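Local atomic coordinates of PUA domain-containing protein (Thermoplasma acidophilum DSM 1728, PDB entry 1Q7H), a protein that is of unknown function but carries a PUA domain, a fold generally associated with RNA binding, and may act in translation initiation. Residues A[95-98]-A[99-103]. Residues are numbered along the deposited sequence; the frame is centred on the assembly and turned at random.
Sequences VSMD and DSIRK
Asp98 OD1 takes two hydrogen bonds from Ser100. The backbone N of Ser100 reaches Asp98 OD1 at 2.8 Å, on the anti side of the carboxylate. The hydroxyl OG of Ser100 donates to Asp98 OD1 at 2.6 Å, from above the carboxylate plane. Both donors come from the same face. Asp98 has CG anti to its backbone N (chi1 -171°), which lays the carboxylate beside the chain that follows. The bond from Ser100 N is that of an Asx turn. It overlaps a type I beta turn from Asp98 to Ile101, closed by Ile101 N and Asp98 O at 3.2 Å. A water donates to both Asp98 OD1 and Asp99 OD1, bridging two acidic groups that probably repel each other. Asp98 OD2 bonds Asn71 N, just before strand 72-75. An alanine in place of Asp98 is likely to leave Ser100 N and OG, and Asn71 N, without their carboxylate acceptor and the turn less firmly held. The selenomethionine Met97, bent at chi3, brings CE to 3.9 Å from Ile101 CD1. Further on, Arg102 NH1 donates to Ile101 O at 2.8 Å and also to Asp99 O. The guanidinium of Arg102 meets both oxygens in its own plane. The turn follows edge strand 94-97 of the PUA domain sheet. Met97 and Ile101 pack on Val73 of the neighbouring strand 72-75, and Met97 also meets helix 126-132.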
ATOM      1  N   VAL A  95       7.592  10.834 -10.740  1.00 19.38           N
ATOM      2  CA  VAL A  95       7.552  12.288 -10.739  1.00 19.38           C
ATOM      3  C   VAL A  95       8.180  12.854  -9.458  1.00 19.49           C
ATOM      4  O   VAL A  95       8.954  13.810  -9.500  1.00 24.22           O
ATOM      5  CB  VAL A  95       6.093  12.775 -10.855  1.00 23.99           C
ATOM      6  CG1 VAL A  95       6.042  14.290 -10.860  1.00 26.11           C
ATOM      7  CG2 VAL A  95       5.471  12.221 -12.115  1.00 20.01           C
ATOM      8  N   SER A  96       7.851  12.255  -8.319  1.00 18.24           N
ATOM      9  CA  SER A  96       8.396  12.708  -7.046  1.00 17.61           C
ATOM     10  C   SER A  96       8.227  11.614  -6.014  1.00 15.21           C
ATOM     11  O   SER A  96       7.466  10.680  -6.217  1.00 18.77           O
ATOM     12  CB  SER A  96       7.669  13.973  -6.576  1.00 10.49           C
ATOM     13  OG  SER A  96       6.294  13.694  -6.356  1.00 20.49           O
HETATM   14  N   MSE A  97       8.937  11.724  -4.903  1.00 14.76           N
HETATM   15  CA  MSE A  97       8.822  10.724  -3.864  1.00 13.08           C
HETATM   16  C   MSE A  97       9.419  11.245  -2.569  1.00 17.62           C
HETATM   17  O   MSE A  97      10.168  12.226  -2.568  1.00 17.32           O
HETATM   18  CB  MSE A  97       9.527   9.430  -4.300  1.00 13.81           C
HETATM   19  CG  MSE A  97      11.048   9.529  -4.356  1.00 17.82           C
HETATM   20 SE   MSE A  97      11.958   8.092  -5.338  1.00 28.61          SE
HETATM   21  CE  MSE A  97      11.625   6.577  -4.175  1.00 11.98           C
ATOM     22  N   ASP A  98       9.054  10.595  -1.467  1.00 16.66           N
ATOM     23  CA  ASP A  98       9.560  10.938  -0.143  1.00 14.20           C
ATOM     24  C   ASP A  98      11.085  10.755  -0.208  1.00 13.26           C
ATOM     25  O   ASP A  98      11.559   9.676  -0.542  1.00 13.75           O
ATOM     26  CB  ASP A  98       8.954   9.973   0.877  1.00 17.36           C
ATOM     27  CG  ASP A  98       9.247  10.364   2.308  1.00 22.80           C
ATOM     28  OD1 ASP A  98      10.398  10.749   2.620  1.00 20.48           O
ATOM     29  OD2 ASP A  98       8.319  10.268   3.130  1.00 25.25           O
ATOM     30  N   ASP A  99      11.865  11.788   0.100  1.00 17.11           N
ATOM     31  CA  ASP A  99      13.312  11.616   0.008  1.00 20.77           C
ATOM     32  C   ASP A  99      13.915  10.773   1.113  1.00 21.53           C
ATOM     33  O   ASP A  99      15.119  10.554   1.135  1.00 25.37           O
ATOM     34  CB  ASP A  99      14.051  12.963  -0.091  1.00 27.54           C
ATOM     35  CG  ASP A  99      13.768  13.888   1.079  1.00 36.22           C
ATOM     36  OD1 ASP A  99      13.670  13.407   2.226  1.00 34.37           O
ATOM     37  OD2 ASP A  99      13.663  15.114   0.845  1.00 44.39           O
ATOM     38  N   SER A 100      13.086  10.267   2.017  1.00 19.74           N
ATOM     39  CA  SER A 100      13.615   9.443   3.085  1.00 21.50           C
ATOM     40  C   SER A 100      13.477   7.959   2.749  1.00 20.22           C
ATOM     41  O   SER A 100      13.895   7.109   3.519  1.00 19.58           O
ATOM     42  CB  SER A 100      12.917   9.764   4.407  1.00 21.34           C
ATOM     43  OG  SER A 100      11.597   9.270   4.429  1.00 27.52           O
ATOM     44  N   ILE A 101      12.912   7.653   1.583  1.00 18.37           N
ATOM     45  CA  ILE A 101      12.739   6.265   1.165  1.00 17.17           C
ATOM     46  C   ILE A 101      14.067   5.556   0.895  1.00 18.46           C
ATOM     47  O   ILE A 101      14.952   6.075   0.214  1.00 16.22           O
ATOM     48  CB  ILE A 101      11.825   6.161  -0.100  1.00 14.80           C
ATOM     49  CG1 ILE A 101      10.368   6.441   0.276  1.00 11.49           C
ATOM     50  CG2 ILE A 101      11.907   4.775  -0.701  1.00 12.01           C
ATOM     51  CD1 ILE A 101       9.471   6.762  -0.923  1.00  5.99           C
ATOM     52  N   ARG A 102      14.192   4.358   1.453  1.00 19.15           N
ATOM     53  CA  ARG A 102      15.388   3.551   1.298  1.00 18.11           C
ATOM     54  C   ARG A 102      14.992   2.171   0.793  1.00 21.10           C
ATOM     55  O   ARG A 102      13.860   1.716   0.994  1.00 19.71           O
ATOM     56  CB  ARG A 102      16.110   3.405   2.646  1.00 20.54           C
ATOM     57  CG  ARG A 102      16.625   4.708   3.226  1.00 23.55           C
ATOM     58  CD  ARG A 102      17.736   5.289   2.369  1.00 26.57           C
ATOM     59  NE  ARG A 102      18.171   6.597   2.848  1.00 35.46           N
ATOM     60  CZ  ARG A 102      17.637   7.758   2.474  1.00 34.70           C
ATOM     61  NH1 ARG A 102      16.639   7.789   1.601  1.00 23.16           N
ATOM     62  NH2 ARG A 102      18.105   8.895   2.978  1.00 37.69           N
ATOM     63  N   LYS A 103      15.935   1.506   0.143  1.00 19.93           N
ATOM     64  CA  LYS A 103      15.700   0.168  -0.378  1.00 23.34           C
ATOM     65  C   LYS A 103      15.124  -0.687   0.741  1.00 23.51           C
ATOM     66  O   LYS A 103      15.653  -0.708   1.850  1.00 22.39           O
ATOM     67  CB  LYS A 103      17.018  -0.430  -0.882  1.00 22.18           C
ATOM     68  CG  LYS A 103      16.855  -1.777  -1.547  1.00 31.23           C
ATOM     69  CD  LYS A 103      18.062  -2.144  -2.388  1.00 34.18           C
ATOM     70  CE  LYS A 103      17.800  -3.413  -3.187  1.00 32.51           C
ATOM     71  NZ  LYS A 103      18.882  -3.668  -4.175  1.00 43.64           N
TER
HETATM   72  O   HOH W   1      10.738  13.699   3.460  1.00 65.61           O